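Local structure of flavin-dependent thymidylate synthase (Thermus thermophilus, 6J61) at residues W80-I91 and T166-N176. The protein probably catalyses the reductive methylation of dUMP to dTMP, with methylenetetrahydrofolate as methyl donor and NADPH and reduced FAD as reductants, working as a homotetramer. Residues are numbered along the deposited sequence; the frame is centred on the assembly and turned at random.
Sequences WFRHRTASVNEI and TEFYWKQDLHN. With FAD (flavin-adenine dinucleotide), chain N; PO4 (phosphate ion), chain L.
Trp170 lies flat between two bumps: Trp80 brings its indole edge onto one face, NE1 over the ring centre, and the Ala86 methyl lies over the opposite face in a CH-pi contact. Its CG stands anti to the backbone N (chi1 -178°), which carries the indole against the turn 80-83. There Trp170 CH2 meets His83 O edge-on at 3.4 Å. On its own strand, Trp170 NE1 donates to Gln172 OE1 (2.9 Å) from above the carbonyl plane. Were this indole cut back to alanine, a gap would probably open between Trp80 and Ala86, and Gln172 OE1 would lose its N-H donor. Phe168 fills the next hollow, receiving the edge of Phe81 on its face (centroids 4.8 Å apart) while its own edge points at the face of Trp80, two T-shaped pairs in one aromatic cluster. Farther along, Gln172 NE2 reaches Thr85 OG1 (3.1 Å), a hydroxyl that also donates to FAD O2A (2.7 Å), tying the ThyX motif to the cofactor's phosphate. The backbones pair antiparallel, Ser87 with Lys171 and Asn89 with Tyr169 hydrogen-bonded. Strand 165-173 sits between 87-90 and 65-73; Phe180 of helix 174-184 stacks on Trp80, and helix 191-207 packs against that indole through Ile193 and Ile200.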
# COMPACT_ATOMS: atom_id res chain seq x y z
N TRP A 80 -5.35 16.00 -2.63
CA TRP A 80 -4.45 15.28 -3.48
C TRP A 80 -3.73 14.19 -2.68
O TRP A 80 -3.54 13.07 -3.17
CB TRP A 80 -3.42 16.24 -4.08
CG TRP A 80 -2.76 15.75 -5.32
CD1 TRP A 80 -2.24 14.51 -5.56
CD2 TRP A 80 -2.50 16.52 -6.50
NE1 TRP A 80 -1.67 14.46 -6.81
CE2 TRP A 80 -1.82 15.68 -7.41
CE3 TRP A 80 -2.78 17.84 -6.87
CZ2 TRP A 80 -1.41 16.12 -8.67
CZ3 TRP A 80 -2.37 18.28 -8.12
CH2 TRP A 80 -1.70 17.42 -9.01
N PHE A 81 -3.34 14.52 -1.45
CA PHE A 81 -2.60 13.56 -0.63
C PHE A 81 -3.44 12.43 -0.05
O PHE A 81 -2.89 11.49 0.53
CB PHE A 81 -1.84 14.29 0.49
CG PHE A 81 -0.78 15.24 -0.02
CD1 PHE A 81 -0.52 15.38 -1.38
CD2 PHE A 81 -0.05 16.03 0.87
CE1 PHE A 81 0.44 16.29 -1.85
CE2 PHE A 81 0.91 16.94 0.41
CZ PHE A 81 1.15 17.07 -0.95
N ARG A 82 -4.76 12.51 -0.21
CA ARG A 82 -5.66 11.47 0.27
C ARG A 82 -5.36 10.17 -0.48
O ARG A 82 -5.78 9.10 -0.06
CB ARG A 82 -7.13 11.85 0.04
CG ARG A 82 -7.66 12.94 0.96
CD ARG A 82 -7.72 12.46 2.40
NE ARG A 82 -7.96 13.56 3.35
CZ ARG A 82 -8.99 14.39 3.29
NH1 ARG A 82 -9.90 14.25 2.33
NH2 ARG A 82 -9.11 15.36 4.19
N HIS A 83 -4.67 10.31 -1.60
CA HIS A 83 -4.28 9.19 -2.44
C HIS A 83 -2.95 8.67 -1.92
O HIS A 83 -1.89 9.27 -2.13
CB HIS A 83 -4.15 9.65 -3.90
CG HIS A 83 -5.44 10.16 -4.47
ND1 HIS A 83 -6.28 9.37 -5.23
CD2 HIS A 83 -6.06 11.36 -4.35
CE1 HIS A 83 -7.36 10.07 -5.55
NE2 HIS A 83 -7.25 11.28 -5.03
N ARG A 84 -3.04 7.52 -1.25
CA ARG A 84 -1.91 6.88 -0.61
C ARG A 84 -0.97 6.08 -1.48
O ARG A 84 0.15 5.79 -1.06
CB ARG A 84 -2.45 5.98 0.51
CG ARG A 84 -3.19 6.74 1.61
CD ARG A 84 -4.10 5.81 2.40
NE ARG A 84 -5.16 5.25 1.56
CZ ARG A 84 -6.14 4.47 1.98
NH1 ARG A 84 -6.22 4.13 3.26
NH2 ARG A 84 -7.05 4.01 1.13
N THR A 85 -1.41 5.72 -2.68
CA THR A 85 -0.59 4.90 -3.56
C THR A 85 0.53 5.65 -4.27
O THR A 85 1.19 5.10 -5.15
CB THR A 85 -1.45 4.18 -4.62
OG1 THR A 85 -2.19 5.16 -5.37
CG2 THR A 85 -2.42 3.19 -3.96
N ALA A 86 0.75 6.89 -3.90
CA ALA A 86 1.80 7.67 -4.53
C ALA A 86 2.96 8.01 -3.59
O ALA A 86 2.88 7.83 -2.38
CB ALA A 86 1.20 8.95 -5.11
N SER A 87 4.05 8.49 -4.17
CA SER A 87 5.21 8.89 -3.40
C SER A 87 5.26 10.41 -3.53
O SER A 87 5.28 10.95 -4.63
CB SER A 87 6.48 8.25 -3.96
OG SER A 87 6.46 6.83 -3.80
N VAL A 88 5.25 11.10 -2.40
CA VAL A 88 5.26 12.55 -2.44
C VAL A 88 6.35 13.12 -1.57
O VAL A 88 6.76 12.49 -0.60
CB VAL A 88 3.88 13.13 -1.97
CG1 VAL A 88 3.26 12.21 -0.94
CG2 VAL A 88 4.06 14.49 -1.34
N ASN A 89 6.86 14.29 -1.96
CA ASN A 89 7.85 15.01 -1.17
C ASN A 89 7.50 16.48 -1.27
O ASN A 89 7.54 17.07 -2.35
CB ASN A 89 9.28 14.78 -1.66
CG ASN A 89 10.30 15.19 -0.60
OD1 ASN A 89 10.61 16.38 -0.44
ND2 ASN A 89 10.79 14.22 0.15
N GLU A 90 7.15 17.06 -0.14
CA GLU A 90 6.73 18.45 -0.10
C GLU A 90 7.70 19.38 0.62
O GLU A 90 8.45 18.96 1.49
CB GLU A 90 5.34 18.50 0.56
CG GLU A 90 4.85 19.88 0.95
CD GLU A 90 3.38 19.89 1.33
OE1 GLU A 90 2.96 19.01 2.10
OE2 GLU A 90 2.65 20.79 0.86
N ILE A 91 7.67 20.65 0.21
CA ILE A 91 8.48 21.70 0.82
C ILE A 91 7.99 21.86 2.26
O ILE A 91 6.87 22.30 2.48
CB ILE A 91 8.31 23.04 0.05
CG1 ILE A 91 9.30 23.09 -1.11
CG2 ILE A 91 8.50 24.23 0.97
CD1 ILE A 91 9.29 24.39 -1.86
N THR A 166 1.95 25.72 -2.16
CA THR A 166 2.96 24.78 -1.69
C THR A 166 3.43 23.94 -2.87
O THR A 166 2.71 23.81 -3.86
CB THR A 166 2.40 23.86 -0.58
OG1 THR A 166 3.40 22.92 -0.18
CG2 THR A 166 1.17 23.11 -1.08
N GLU A 167 4.64 23.40 -2.79
CA GLU A 167 5.15 22.60 -3.89
C GLU A 167 5.54 21.22 -3.44
O GLU A 167 5.90 21.02 -2.28
CB GLU A 167 6.39 23.22 -4.52
CG GLU A 167 6.25 24.64 -4.96
CD GLU A 167 7.50 25.13 -5.66
OE1 GLU A 167 7.64 26.36 -5.81
OE2 GLU A 167 8.34 24.29 -6.08
N PHE A 168 5.50 20.28 -4.38
CA PHE A 168 5.87 18.90 -4.11
C PHE A 168 6.12 18.08 -5.37
O PHE A 168 5.77 18.48 -6.48
CB PHE A 168 4.79 18.22 -3.27
CG PHE A 168 3.42 18.23 -3.90
CD1 PHE A 168 2.53 19.28 -3.65
CD2 PHE A 168 2.99 17.16 -4.69
CE1 PHE A 168 1.23 19.26 -4.17
CE2 PHE A 168 1.69 17.14 -5.22
CZ PHE A 168 0.80 18.19 -4.95
N TYR A 169 6.75 16.93 -5.17
CA TYR A 169 7.02 15.98 -6.24
C TYR A 169 6.00 14.87 -6.05
O TYR A 169 5.84 14.35 -4.95
CB TYR A 169 8.44 15.42 -6.10
CG TYR A 169 9.46 16.14 -6.94
CD1 TYR A 169 9.45 17.54 -7.03
CD2 TYR A 169 10.45 15.43 -7.64
CE1 TYR A 169 10.39 18.21 -7.81
CE2 TYR A 169 11.40 16.10 -8.42
CZ TYR A 169 11.36 17.49 -8.50
OH TYR A 169 12.29 18.17 -9.26
N TRP A 170 5.30 14.52 -7.12
CA TRP A 170 4.29 13.47 -7.07
C TRP A 170 4.72 12.36 -8.02
O TRP A 170 4.85 12.57 -9.23
CB TRP A 170 2.93 14.07 -7.46
CG TRP A 170 1.75 13.13 -7.40
CD1 TRP A 170 1.16 12.48 -8.45
CD2 TRP A 170 1.04 12.73 -6.23
NE1 TRP A 170 0.12 11.69 -8.00
CE2 TRP A 170 0.02 11.83 -6.65
CE3 TRP A 170 1.15 13.05 -4.87
CZ2 TRP A 170 -0.87 11.24 -5.75
CZ3 TRP A 170 0.25 12.46 -3.97
CH2 TRP A 170 -0.74 11.56 -4.42
N LYS A 171 4.98 11.18 -7.46
CA LYS A 171 5.39 10.01 -8.23
C LYS A 171 4.30 8.94 -8.17
O LYS A 171 3.96 8.45 -7.08
CB LYS A 171 6.69 9.43 -7.66
CG LYS A 171 7.35 8.41 -8.57
CD LYS A 171 6.93 6.97 -8.28
CE LYS A 171 7.64 6.41 -7.09
NZ LYS A 171 7.10 5.09 -6.66
N GLN A 172 3.77 8.56 -9.32
CA GLN A 172 2.70 7.57 -9.34
C GLN A 172 2.63 6.76 -10.63
O GLN A 172 2.88 7.28 -11.71
CB GLN A 172 1.37 8.28 -9.10
CG GLN A 172 0.18 7.38 -8.84
CD GLN A 172 -0.97 8.15 -8.26
OE1 GLN A 172 -1.28 9.25 -8.72
NE2 GLN A 172 -1.62 7.59 -7.24
N ASP A 173 2.28 5.49 -10.50
CA ASP A 173 2.17 4.59 -11.63
C ASP A 173 0.90 4.86 -12.43
O ASP A 173 -0.09 5.36 -11.89
CB ASP A 173 2.21 3.13 -11.15
CG ASP A 173 1.03 2.76 -10.27
OD1 ASP A 173 -0.09 2.56 -10.82
OD2 ASP A 173 1.22 2.66 -9.04
N LEU A 174 0.93 4.54 -13.72
CA LEU A 174 -0.19 4.80 -14.62
C LEU A 174 -1.56 4.26 -14.13
O LEU A 174 -2.58 4.95 -14.25
CB LEU A 174 0.13 4.25 -16.01
CG LEU A 174 -0.92 4.55 -17.10
CD1 LEU A 174 -1.30 6.03 -17.08
CD2 LEU A 174 -0.35 4.15 -18.45
N HIS A 175 -1.56 3.05 -13.59
CA HIS A 175 -2.77 2.44 -13.08
C HIS A 175 -3.42 3.31 -11.99
O HIS A 175 -4.61 3.61 -12.04
CB HIS A 175 -2.44 1.06 -12.52
CG HIS A 175 -3.53 0.47 -11.68
ND1 HIS A 175 -4.86 0.52 -12.04
CD2 HIS A 175 -3.48 -0.23 -10.52
CE1 HIS A 175 -5.58 -0.11 -11.14
NE2 HIS A 175 -4.77 -0.58 -10.21
N ASN A 176 -2.62 3.73 -11.02
CA ASN A 176 -3.12 4.56 -9.94
C ASN A 176 -3.31 6.02 -10.34
O ASN A 176 -4.07 6.76 -9.71
CB ASN A 176 -2.18 4.46 -8.73
CG ASN A 176 -2.35 3.14 -8.00
OD1 ASN A 176 -3.39 2.89 -7.41
ND2 ASN A 176 -1.34 2.28 -8.07
PA FAD N . -5.60 5.78 -3.09
O1A FAD N . -5.30 6.45 -1.80
O2A FAD N . -4.45 6.15 -4.16
O5B FAD N . -5.62 4.20 -2.84
C5B FAD N . -6.09 3.53 -4.02
C4B FAD N . -6.48 2.12 -3.61
O4B FAD N . -5.31 1.44 -3.10
C3B FAD N . -7.50 2.14 -2.48
O3B FAD N . -8.85 2.21 -2.93
C2B FAD N . -7.20 0.86 -1.71
O2B FAD N . -7.93 -0.24 -2.27
C1B FAD N . -5.66 0.70 -1.87
N9A FAD N . -4.88 1.23 -0.70
C8A FAD N . -3.87 2.15 -0.75
N7A FAD N . -3.40 2.39 0.44
C5A FAD N . -4.06 1.64 1.35
C6A FAD N . -3.99 1.47 2.76
N6A FAD N . -3.07 2.19 3.51
N1A FAD N . -4.84 0.60 3.36
C2A FAD N . -5.74 -0.10 2.65
N3A FAD N . -5.84 0.03 1.32
C4A FAD N . -5.03 0.88 0.63
N1 FAD N . -12.40 11.71 2.66
C2 FAD N . -12.57 12.14 3.92
O2 FAD N . -11.65 11.99 4.71
N3 FAD N . -13.71 12.73 4.36
C4 FAD N . -14.80 12.92 3.53
O4 FAD N . -15.82 13.45 3.94
C4X FAD N . -14.67 12.46 2.11
N5 FAD N . -15.65 12.59 1.21
C5X FAD N . -15.52 12.16 -0.08
C6 FAD N . -16.61 12.32 -1.00
C7 FAD N . -16.49 11.88 -2.32
C7M FAD N . -17.66 12.06 -3.26
C8 FAD N . -15.27 11.26 -2.77
C8M FAD N . -15.12 10.78 -4.20
C9 FAD N . -14.19 11.09 -1.89
C9A FAD N . -14.28 11.53 -0.53
N10 FAD N . -13.20 11.38 0.41
C10 FAD N . -13.37 11.83 1.72
C1' FAD N . -11.91 10.75 0.02
C2' FAD N . -11.95 9.21 -0.05
O2' FAD N . -12.43 8.65 1.18
C3' FAD N . -10.54 8.65 -0.37
O3' FAD N . -9.65 8.92 0.73
C4' FAD N . -9.97 9.28 -1.68
O4' FAD N . -10.99 9.37 -2.69
C5' FAD N . -8.81 8.44 -2.21
O5' FAD N . -9.36 7.29 -2.84
P FAD N . -8.33 6.05 -2.70
O1P FAD N . -7.92 5.88 -1.27
O2P FAD N . -9.09 4.74 -3.21
O3P FAD N . -7.03 6.34 -3.68
P PO4 L . -11.59 18.43 2.22
O1 PO4 L . -10.90 19.39 1.32
O2 PO4 L . -12.00 19.13 3.47
O3 PO4 L . -10.67 17.32 2.56
O4 PO4 L . -12.79 17.88 1.54
O HOH W 1 -4.81 7.00 -6.59